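Local structure of putative transcriptional regulator (Bacillus cytotoxicus NVH 391-98, 3K4H) at residues L76-N81 against D142-R147; I108-N113 against A269-I274; Q181-L186 against S209-K214. The protein probably acts as a LacI-family transcriptional regulator whose two-lobed core binds a glucose-containing glycan that may modulate its grip on DNA. All coordinates share one frame; numbering follows the deposited sequence.

Contact 1 (L76-N81 against D142-R147); sequences LYSREN and DLLVTR. With GLC (alpha-D-glucopyranose), chain C.
S78 and L144 meet through backbone and side chains alike, forming the tightly packed part of this contact. L144 N donates to S78 O at 3.0 Å, and E80 N to D142 O at 3.0 Å, so the bridge between R79 and L143 is held from both flanks. With OG anti to the backbone N (chi1 172°), the S78 hydroxyl lies against L144 CD1, yet its hydrogen bond goes to K100 O. L143 CD2 reaches R79 CB at 3.8 Å. Beyond this buried centre, partly exposed charged residues make a looser margin. The R79 and D142 side chains run side by side with their planar groups 23° apart, joined by a long salt bridge of 3.6 Å from R79 NE to D142 OD1; Y77 CE2 lies over one face of the R79 guanidinium, toward its rim. E80 and R147 cross at about a right angle in a salt bridge, R147 NH2 meeting E80 OE1 at 2.7 Å from above the carboxylate plane. On the sugar side, GLC O2 donates to L76 O at 2.8 Å, while V145 CB approaches GLC O4. Backbone bonds and salt bridges thus tie the two lobes together beside the glycan, consistent with a closed cleft.

Contact 2 (I108-N113 against A269-I274); sequences ITYVDN and AKCIII. With GLC (alpha-D-glucopyranose), chain C.
Y110 and C271 face each other at the head of a short parallel pairing, whose strand segments run 18° apart in direction. Backbone hydrogen bonds set its register: I272 N donates to Y110 O at 3.0 Å, D112 N returns one to I272 O at 2.9 Å, and I274 N closes on D112 O at 3.0 Å. The first rung, Y110 N to K270 O, is weak. I272 is therefore gripped through both its N and its O by residues on either side of V111, as expected of parallel strands.

Aromatic and sulfur contacts come next. C271 CB sits over one face of the Y110 ring, 3.8 Å from its centroid and displaced toward the rim, a CH-pi contact. The sulfur approaches obliquely, with SG 42° off the ring normal. Apolar contact continues on the face carrying V111 and I272, where V111 CG1 touches I274 CD1 at 3.7 Å.

Polar side chains finish the pairing at the sugar end. The amide ND2 of N113 donates to I274 O at 3.3 Å from above the carbonyl plane and also to V245 O, so two backbone oxygens fix its orientation. N113 OD1 is left turned to GLC O6. D112 holds CG anti to the backbone N (chi1 -162°), and its OD1 accepts from GLC O4 at 3.0 Å.

Strand 95-98 flanks strand 110-112 on its other edge, bonding to T109 and V111 through L97. Helix 247-264 lies against V111, I272 and I274 through A254, E253 and L250. Beyond strand 271-273, C271 and I273 pair antiparallel with a strand of the second subunit, so the sheet continues across the dimer interface.

Contact 3 (Q181-L186 against S209-K214); sequences QAVEEL and SALSKK
V183 sets its branched side chain against the helix of A210 and L211, and V183 CB and its two methyls do the touching. V183 CB lies 3.6 Å from A210 CB, and both of its methyls touch A210 CB and L211 CD1: V183 CG1 reaches L211 CD1 at 3.6 Å, and V183 CG2 comes to 3.8 Å from A210 CB. The small alanine lets the backbones approach, with V183 CA only 6.2 Å from A210 CA. Next to this buried patch, on the exposed side, the extended K214 side chain crosses that of E184 at about a right angle. K214 NZ sits 3.3 Å from E184 OE1, a rather long salt bridge, with OE2 about as near; a bend at chi2 (81°) swings E184 CD toward it. Helices 176-187 and 201-213 are successive connections of the Rossmann-like alpha/beta lobe, the first leading from strand 169-171 to strand 195-198, the second from there to strand 223-227. Farther out, A182 and L186 seat the first helix on L170 and I137 of the sheet. L211 also touches M187, V218 and V222, while Q180, one helical turn before E184, packs on A210.

Overall arrangement
The three contacts lie in different parts of a two-lobed sugar-binding core. Contact 1 bridges the lobes, joining the loop after strand 72-75 of the parallel sheet to the start of helix 144-159, which follows strand 134-138 of the mixed sheet. Contact 2 lies at the edge of the parallel sheet; the centres of contacts 1 and 2 are about 14 Å apart, and both touch the same glucose unit. Along the chain their segments alternate, as residues 269-274 return to the first lobe. Contact 3, between residues 142-147 and 269-274 in sequence, belongs to the second lobe, its centre about 26 Å from that of contact 1 and about 36 Å from that of contact 2. The sugar thus touches both cleft bridge and dimer-edge strands, which could couple sugar binding to subunit arrangement.

Contact 1 (L76-N81 against D142-R147)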
loop_
_atom_site.group_PDB
_atom_site.type_symbol
_atom_site.label_atom_id
_atom_site.label_comp_id
_atom_site.label_asym_id
_atom_site.label_seq_id
_atom_site.Cartn_x
_atom_site.Cartn_y
_atom_site.Cartn_z
ATOM N N LEU A 76 -14.111 -10.352 7.203
ATOM C CA LEU A 76 -14.053 -10.379 5.733
ATOM C C LEU A 76 -14.433 -9.053 5.107
ATOM O O LEU A 76 -14.680 -8.959 3.901
ATOM C CB LEU A 76 -14.929 -11.481 5.163
ATOM C CG LEU A 76 -14.356 -12.886 5.217
ATOM C CD1 LEU A 76 -12.881 -12.749 5.198
ATOM C CD2 LEU A 76 -14.769 -13.615 6.481
ATOM N N TYR A 77 -14.483 -8.029 5.936
ATOM C CA TYR A 77 -14.945 -6.743 5.498
ATOM C C TYR A 77 -14.350 -5.658 6.411
ATOM O O TYR A 77 -13.768 -5.987 7.457
ATOM C CB TYR A 77 -16.463 -6.703 5.550
ATOM C CG TYR A 77 -16.984 -6.616 6.948
ATOM C CD1 TYR A 77 -17.059 -7.746 7.750
ATOM C CD2 TYR A 77 -17.381 -5.398 7.478
ATOM C CE1 TYR A 77 -17.536 -7.671 9.042
ATOM C CE2 TYR A 77 -17.860 -5.302 8.772
ATOM C CZ TYR A 77 -17.936 -6.446 9.551
ATOM O OH TYR A 77 -18.399 -6.364 10.836
ATOM N N SER A 78 -14.492 -4.391 5.999
ATOM C CA SER A 78 -14.042 -3.269 6.784
ATOM C C SER A 78 -14.984 -2.094 6.717
ATOM O O SER A 78 -15.026 -1.346 5.737
ATOM C CB SER A 78 -12.657 -2.832 6.379
ATOM O OG SER A 78 -12.348 -1.629 7.048
ATOM N N ARG A 79 -15.718 -1.939 7.810
ATOM C CA ARG A 79 -16.732 -0.931 7.941
ATOM C C ARG A 79 -16.286 0.047 8.987
ATOM O O ARG A 79 -15.629 -0.322 9.946
ATOM C CB ARG A 79 -18.038 -1.572 8.396
ATOM C CG ARG A 79 -19.228 -0.657 8.216
ATOM C CD ARG A 79 -20.472 -1.242 8.797
ATOM N NE ARG A 79 -20.927 -2.409 8.046
ATOM C CZ ARG A 79 -21.025 -3.641 8.550
ATOM N NH1 ARG A 79 -20.708 -3.897 9.826
ATOM N NH2 ARG A 79 -21.453 -4.622 7.761
ATOM N N GLU A 80 -16.669 1.302 8.776
ATOM C CA GLU A 80 -16.481 2.407 9.707
ATOM C C GLU A 80 -17.380 2.237 10.955
ATOM O O GLU A 80 -18.585 1.964 10.820
ATOM C CB GLU A 80 -16.842 3.693 8.962
ATOM C CG GLU A 80 -16.213 4.969 9.507
ATOM C CD GLU A 80 -16.921 6.228 9.008
ATOM O OE1 GLU A 80 -17.624 6.137 7.971
ATOM O OE2 GLU A 80 -16.781 7.296 9.660
ATOM N N ASN A 81 -16.801 2.411 12.155
ATOM C CA ASN A 81 -17.531 2.227 13.435
ATOM C C ASN A 81 -18.076 0.815 13.570
ATOM O O ASN A 81 -19.230 0.592 13.976
ATOM C CB ASN A 81 -18.725 3.196 13.583
ATOM C CG ASN A 81 -18.307 4.638 13.747
ATOM O OD1 ASN A 81 -17.142 4.942 14.046
ATOM N ND2 ASN A 81 -19.267 5.548 13.549
ATOM N N ASP A 142 -20.245 3.466 3.866
ATOM C CA ASP A 142 -19.579 3.202 5.131
ATOM C C ASP A 142 -18.491 2.128 5.056
ATOM O O ASP A 142 -17.791 1.885 6.049
ATOM C CB ASP A 142 -20.608 2.843 6.201
ATOM C CG ASP A 142 -21.332 1.550 5.901
ATOM O OD1 ASP A 142 -21.690 0.860 6.877
ATOM O OD2 ASP A 142 -21.546 1.220 4.703
ATOM N N LEU A 143 -18.369 1.489 3.892
ATOM C CA LEU A 143 -17.311 0.511 3.654
ATOM C C LEU A 143 -16.043 1.162 3.126
ATOM O O LEU A 143 -16.093 2.084 2.308
ATOM C CB LEU A 143 -17.767 -0.583 2.710
ATOM C CG LEU A 143 -18.840 -1.525 3.232
ATOM C CD1 LEU A 143 -18.800 -2.757 2.385
ATOM C CD2 LEU A 143 -18.598 -1.917 4.670
ATOM N N LEU A 144 -14.895 0.697 3.587
ATOM C CA LEU A 144 -13.705 1.426 3.237
ATOM C C LEU A 144 -13.190 1.146 1.838
ATOM O O LEU A 144 -12.604 2.028 1.207
ATOM C CB LEU A 144 -12.645 1.298 4.312
ATOM C CG LEU A 144 -13.090 2.283 5.401
ATOM C CD1 LEU A 144 -12.960 1.647 6.767
ATOM C CD2 LEU A 144 -12.340 3.623 5.305
ATOM N N VAL A 145 -13.426 -0.062 1.342
ATOM C CA VAL A 145 -13.095 -0.350 -0.041
ATOM C C VAL A 145 -13.818 0.624 -1.003
ATOM O O VAL A 145 -13.232 1.076 -1.991
ATOM C CB VAL A 145 -13.340 -1.820 -0.403
ATOM C CG1 VAL A 145 -14.824 -2.207 -0.242
ATOM C CG2 VAL A 145 -12.862 -2.086 -1.819
ATOM N N THR A 146 -15.066 0.970 -0.685
ATOM C CA THR A 146 -15.796 1.960 -1.463
ATOM C C THR A 146 -15.218 3.375 -1.330
ATOM O O THR A 146 -15.036 4.053 -2.327
ATOM C CB THR A 146 -17.299 1.967 -1.136
ATOM O OG1 THR A 146 -17.808 0.631 -1.223
ATOM C CG2 THR A 146 -18.061 2.847 -2.125
ATOM N N ARG A 147 -14.921 3.827 -0.120
ATOM C CA ARG A 147 -14.364 5.160 0.039
ATOM C C ARG A 147 -13.060 5.283 -0.717
ATOM O O ARG A 147 -12.811 6.307 -1.343
ATOM C CB ARG A 147 -14.111 5.487 1.510
ATOM C CG ARG A 147 -15.093 6.398 2.161
ATOM C CD ARG A 147 -14.408 7.026 3.362
ATOM N NE ARG A 147 -15.363 7.662 4.270
ATOM C CZ ARG A 147 -16.153 7.013 5.134
ATOM N NH1 ARG A 147 -16.139 5.685 5.234
ATOM N NH2 ARG A 147 -16.977 7.717 5.905
HETATM C C1 GLC C . -13.179 -7.160 0.357
HETATM C C2 GLC C . -13.146 -6.654 1.784
HETATM C C3 GLC C . -12.634 -5.225 1.729
HETATM C C4 GLC C . -11.238 -5.174 1.081
HETATM C C5 GLC C . -11.248 -5.867 -0.262
HETATM C C6 GLC C . -9.833 -5.946 -0.780
HETATM O O2 GLC C . -14.456 -6.684 2.303
HETATM O O3 GLC C . -12.713 -4.710 3.039
HETATM O O4 GLC C . -10.879 -3.875 0.730
HETATM O O5 GLC C . -11.861 -7.149 -0.178
HETATM O O6 GLC C . -9.769 -5.059 -1.865
#

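Contact 2 (I108-N113 against A269-I274)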
loop_
_atom_site.group_PDB
_atom_site.type_symbol
_atom_site.label_atom_id
_atom_site.label_comp_id
_atom_site.label_asym_id
_atom_site.label_seq_id
_atom_site.Cartn_x
_atom_site.Cartn_y
_atom_site.Cartn_z
ATOM N N ILE A 108 -3.962 -2.391 14.185
ATOM C CA ILE A 108 -4.686 -3.504 13.569
ATOM C C ILE A 108 -3.889 -4.149 12.439
ATOM O O ILE A 108 -3.325 -3.433 11.598
ATOM C CB ILE A 108 -6.024 -3.007 13.009
ATOM C CG1 ILE A 108 -6.851 -2.360 14.119
ATOM C CG2 ILE A 108 -6.811 -4.144 12.323
ATOM C CD1 ILE A 108 -7.846 -1.304 13.611
ATOM N N THR A 109 -3.934 -5.460 12.324
ATOM C CA THR A 109 -3.288 -6.131 11.210
ATOM C C THR A 109 -4.274 -6.441 10.122
ATOM O O THR A 109 -5.262 -7.039 10.359
ATOM C CB THR A 109 -2.745 -7.430 11.629
ATOM O OG1 THR A 109 -2.065 -7.249 12.854
ATOM C CG2 THR A 109 -1.791 -7.896 10.643
ATOM N N TYR A 110 -3.998 -6.014 8.916
ATOM C CA TYR A 110 -4.939 -6.162 7.867
ATOM C C TYR A 110 -4.344 -6.529 6.545
ATOM O O TYR A 110 -3.209 -6.333 6.344
ATOM C CB TYR A 110 -5.786 -4.922 7.793
ATOM C CG TYR A 110 -5.120 -3.745 7.219
ATOM C CD1 TYR A 110 -5.051 -3.581 5.883
ATOM C CD2 TYR A 110 -4.603 -2.772 8.011
ATOM C CE1 TYR A 110 -4.473 -2.521 5.356
ATOM C CE2 TYR A 110 -4.012 -1.702 7.485
ATOM C CZ TYR A 110 -3.947 -1.579 6.152
ATOM O OH TYR A 110 -3.354 -0.493 5.597
ATOM N N VAL A 111 -5.142 -7.117 5.673
ATOM C CA VAL A 111 -4.765 -7.498 4.330
ATOM C C VAL A 111 -5.618 -6.741 3.344
ATOM O O VAL A 111 -6.757 -6.580 3.565
ATOM C CB VAL A 111 -4.986 -8.936 4.121
ATOM C CG1 VAL A 111 -4.470 -9.315 2.857
ATOM C CG2 VAL A 111 -4.305 -9.668 5.126
ATOM N N ASP A 112 -5.044 -6.180 2.308
ATOM C CA ASP A 112 -5.814 -5.358 1.414
ATOM C C ASP A 112 -5.172 -5.259 0.088
ATOM O O ASP A 112 -4.118 -5.711 -0.069
ATOM C CB ASP A 112 -5.970 -3.992 2.011
ATOM C CG ASP A 112 -7.061 -3.220 1.407
ATOM O OD1 ASP A 112 -7.906 -3.795 0.766
ATOM O OD2 ASP A 112 -7.082 -2.022 1.583
ATOM N N ASN A 113 -5.860 -4.740 -0.896
ATOM C CA ASN A 113 -5.230 -4.338 -2.119
ATOM C C ASN A 113 -5.033 -2.856 -2.071
ATOM O O ASN A 113 -5.666 -2.209 -1.330
ATOM C CB ASN A 113 -6.100 -4.582 -3.305
ATOM C CG ASN A 113 -6.720 -5.876 -3.305
ATOM O OD1 ASN A 113 -7.828 -6.018 -2.911
ATOM N ND2 ASN A 113 -6.055 -6.822 -3.841
ATOM N N ALA A 269 1.722 -5.315 14.530
ATOM C CA ALA A 269 0.739 -5.075 13.526
ATOM C C ALA A 269 1.324 -4.501 12.269
ATOM O O ALA A 269 1.930 -3.478 12.271
ATOM C CB ALA A 269 -0.274 -4.173 14.060
ATOM N N LYS A 270 1.095 -5.204 11.187
ATOM C CA LYS A 270 1.522 -4.847 9.845
ATOM C C LYS A 270 0.311 -4.816 8.930
ATOM O O LYS A 270 -0.770 -5.258 9.302
ATOM C CB LYS A 270 2.495 -5.900 9.322
ATOM C CG LYS A 270 1.968 -7.315 9.504
ATOM C CD LYS A 270 2.974 -8.348 9.093
ATOM C CE LYS A 270 3.149 -9.377 10.205
ATOM N NZ LYS A 270 2.850 -10.771 9.719
ATOM N N CYS A 271 0.524 -4.324 7.721
ATOM C CA CYS A 271 -0.444 -4.362 6.655
ATOM C C CYS A 271 0.142 -5.159 5.488
ATOM O O CYS A 271 1.310 -5.017 5.181
ATOM C CB CYS A 271 -0.735 -2.923 6.261
ATOM S SG CYS A 271 -1.222 -2.649 4.576
ATOM N N ILE A 272 -0.655 -5.985 4.830
ATOM C CA ILE A 272 -0.175 -6.801 3.701
ATOM C C ILE A 272 -0.901 -6.429 2.415
ATOM O O ILE A 272 -2.117 -6.539 2.339
ATOM C CB ILE A 272 -0.334 -8.318 3.991
ATOM C CG1 ILE A 272 0.409 -8.653 5.292
ATOM C CG2 ILE A 272 0.196 -9.137 2.850
ATOM C CD1 ILE A 272 0.541 -10.136 5.657
ATOM N N ILE A 273 -0.169 -5.980 1.401
ATOM C CA ILE A 273 -0.812 -5.505 0.177
ATOM C C ILE A 273 -0.661 -6.520 -0.950
ATOM O O ILE A 273 0.464 -6.790 -1.402
ATOM C CB ILE A 273 -0.276 -4.122 -0.259
ATOM C CG1 ILE A 273 -0.480 -3.082 0.842
ATOM C CG2 ILE A 273 -0.941 -3.652 -1.554
ATOM C CD1 ILE A 273 -1.897 -2.961 1.378
ATOM N N ILE A 274 -1.787 -7.071 -1.398
ATOM C CA ILE A 274 -1.811 -8.088 -2.446
ATOM C C ILE A 274 -1.977 -7.376 -3.790
ATOM O O ILE A 274 -2.821 -6.486 -3.920
ATOM C CB ILE A 274 -2.988 -9.096 -2.187
ATOM C CG1 ILE A 274 -2.557 -10.299 -1.343
ATOM C CG2 ILE A 274 -3.563 -9.642 -3.474
ATOM C CD1 ILE A 274 -2.197 -9.993 0.082
HETATM C C1 GLC C . -13.179 -7.160 0.357
HETATM C C2 GLC C . -13.146 -6.654 1.784
HETATM C C3 GLC C . -12.634 -5.225 1.729
HETATM C C4 GLC C . -11.238 -5.174 1.081
HETATM C C5 GLC C . -11.248 -5.867 -0.262
HETATM C C6 GLC C . -9.833 -5.946 -0.780
HETATM O O2 GLC C . -14.456 -6.684 2.303
HETATM O O3 GLC C . -12.713 -4.710 3.039
HETATM O O4 GLC C . -10.879 -3.875 0.730
HETATM O O5 GLC C . -11.861 -7.149 -0.178
HETATM O O6 GLC C . -9.769 -5.059 -1.865
#

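Contact 3 (Q181-L186 against S209-K214)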
loop_
_atom_site.group_PDB
_atom_site.type_symbol
_atom_site.label_atom_id
_atom_site.label_comp_id
_atom_site.label_asym_id
_atom_site.label_seq_id
_atom_site.Cartn_x
_atom_site.Cartn_y
_atom_site.Cartn_z
ATOM N N GLN A 181 -30.533 0.048 -11.365
ATOM C CA GLN A 181 -31.113 1.302 -10.888
ATOM C C GLN A 181 -30.120 2.421 -11.166
ATOM O O GLN A 181 -30.502 3.548 -11.493
ATOM C CB GLN A 181 -31.466 1.230 -9.403
ATOM C CG GLN A 181 -32.410 0.076 -9.021
ATOM C CD GLN A 181 -32.558 -0.111 -7.504
ATOM O OE1 GLN A 181 -32.003 -1.050 -6.921
ATOM N NE2 GLN A 181 -33.304 0.791 -6.866
ATOM N N ALA A 182 -28.836 2.086 -11.057
ATOM C CA ALA A 182 -27.771 3.008 -11.399
ATOM C C ALA A 182 -27.895 3.471 -12.853
ATOM O O ALA A 182 -27.826 4.676 -13.139
ATOM C CB ALA A 182 -26.430 2.373 -11.159
ATOM N N VAL A 183 -28.092 2.518 -13.764
ATOM C CA VAL A 183 -28.228 2.847 -15.170
ATOM C C VAL A 183 -29.459 3.702 -15.355
ATOM O O VAL A 183 -29.434 4.653 -16.105
ATOM C CB VAL A 183 -28.242 1.584 -16.059
ATOM C CG1 VAL A 183 -28.793 1.874 -17.418
ATOM C CG2 VAL A 183 -26.825 1.039 -16.200
ATOM N N GLU A 184 -30.527 3.397 -14.641
ATOM C CA GLU A 184 -31.724 4.236 -14.723
ATOM C C GLU A 184 -31.385 5.677 -14.333
ATOM O O GLU A 184 -31.672 6.605 -15.068
ATOM C CB GLU A 184 -32.838 3.690 -13.832
ATOM C CG GLU A 184 -34.175 4.302 -14.120
ATOM C CD GLU A 184 -34.832 3.659 -15.305
ATOM O OE1 GLU A 184 -34.490 2.495 -15.608
ATOM O OE2 GLU A 184 -35.695 4.305 -15.943
ATOM N N GLU A 185 -30.757 5.839 -13.172
ATOM C CA GLU A 185 -30.348 7.135 -12.681
ATOM C C GLU A 185 -29.393 7.848 -13.632
ATOM O O GLU A 185 -29.615 8.992 -14.013
ATOM C CB GLU A 185 -29.674 6.957 -11.335
ATOM C CG GLU A 185 -30.546 7.237 -10.150
ATOM C CD GLU A 185 -29.794 8.000 -9.075
ATOM O OE1 GLU A 185 -28.546 7.947 -9.057
ATOM O OE2 GLU A 185 -30.454 8.661 -8.245
ATOM N N LEU A 186 -28.321 7.164 -14.003
ATOM C CA LEU A 186 -27.270 7.771 -14.799
ATOM C C LEU A 186 -27.719 8.100 -16.215
ATOM O O LEU A 186 -27.611 9.244 -16.671
ATOM C CB LEU A 186 -26.048 6.874 -14.822
ATOM C CG LEU A 186 -25.190 6.877 -13.561
ATOM C CD1 LEU A 186 -24.185 5.772 -13.682
ATOM C CD2 LEU A 186 -24.518 8.230 -13.378
ATOM N N SER A 209 -26.521 -5.282 -18.450
ATOM C CA SER A 209 -27.804 -5.718 -18.941
ATOM C C SER A 209 -28.725 -4.519 -19.056
ATOM O O SER A 209 -29.520 -4.435 -19.980
ATOM C CB SER A 209 -28.431 -6.790 -18.036
ATOM O OG SER A 209 -27.465 -7.313 -17.148
ATOM N N ALA A 210 -28.604 -3.582 -18.130
ATOM C CA ALA A 210 -29.542 -2.484 -18.065
ATOM C C ALA A 210 -29.304 -1.562 -19.245
ATOM O O ALA A 210 -30.234 -1.065 -19.868
ATOM C CB ALA A 210 -29.382 -1.738 -16.757
ATOM N N LEU A 211 -28.032 -1.365 -19.551
ATOM C CA LEU A 211 -27.615 -0.518 -20.632
ATOM C C LEU A 211 -28.086 -1.141 -21.951
ATOM O O LEU A 211 -28.432 -0.437 -22.915
ATOM C CB LEU A 211 -26.104 -0.387 -20.572
ATOM C CG LEU A 211 -25.414 0.982 -20.551
ATOM C CD1 LEU A 211 -26.169 2.047 -19.847
ATOM C CD2 LEU A 211 -24.065 0.834 -19.902
ATOM N N SER A 212 -28.141 -2.465 -21.981
ATOM C CA SER A 212 -28.551 -3.165 -23.177
ATOM C C SER A 212 -30.050 -3.235 -23.284
ATOM O O SER A 212 -30.580 -3.289 -24.386
ATOM C CB SER A 212 -27.951 -4.558 -23.223
ATOM O OG SER A 212 -26.594 -4.481 -23.589
ATOM N N LYS A 213 -30.749 -3.248 -22.158
ATOM C CA LYS A 213 -32.199 -3.226 -22.239
ATOM C C LYS A 213 -32.633 -1.874 -22.819
ATOM O O LYS A 213 -33.642 -1.779 -23.496
ATOM C CB LYS A 213 -32.847 -3.501 -20.882
ATOM C CG LYS A 213 -34.298 -3.956 -20.968
ATOM C CD LYS A 213 -34.986 -3.915 -19.583
ATOM C CE LYS A 213 -36.147 -4.914 -19.457
ATOM N NZ LYS A 213 -37.040 -4.963 -20.675
ATOM N N LYS A 214 -31.839 -0.834 -22.596
ATOM C CA LYS A 214 -32.204 0.490 -23.100
ATOM C C LYS A 214 -31.744 0.721 -24.544
ATOM O O LYS A 214 -32.017 1.782 -25.128
ATOM C CB LYS A 214 -31.729 1.586 -22.143
ATOM C CG LYS A 214 -32.400 1.453 -20.773
ATOM C CD LYS A 214 -32.162 2.644 -19.870
ATOM C CE LYS A 214 -33.213 2.692 -18.784
ATOM N NZ LYS A 214 -33.293 4.072 -18.254
#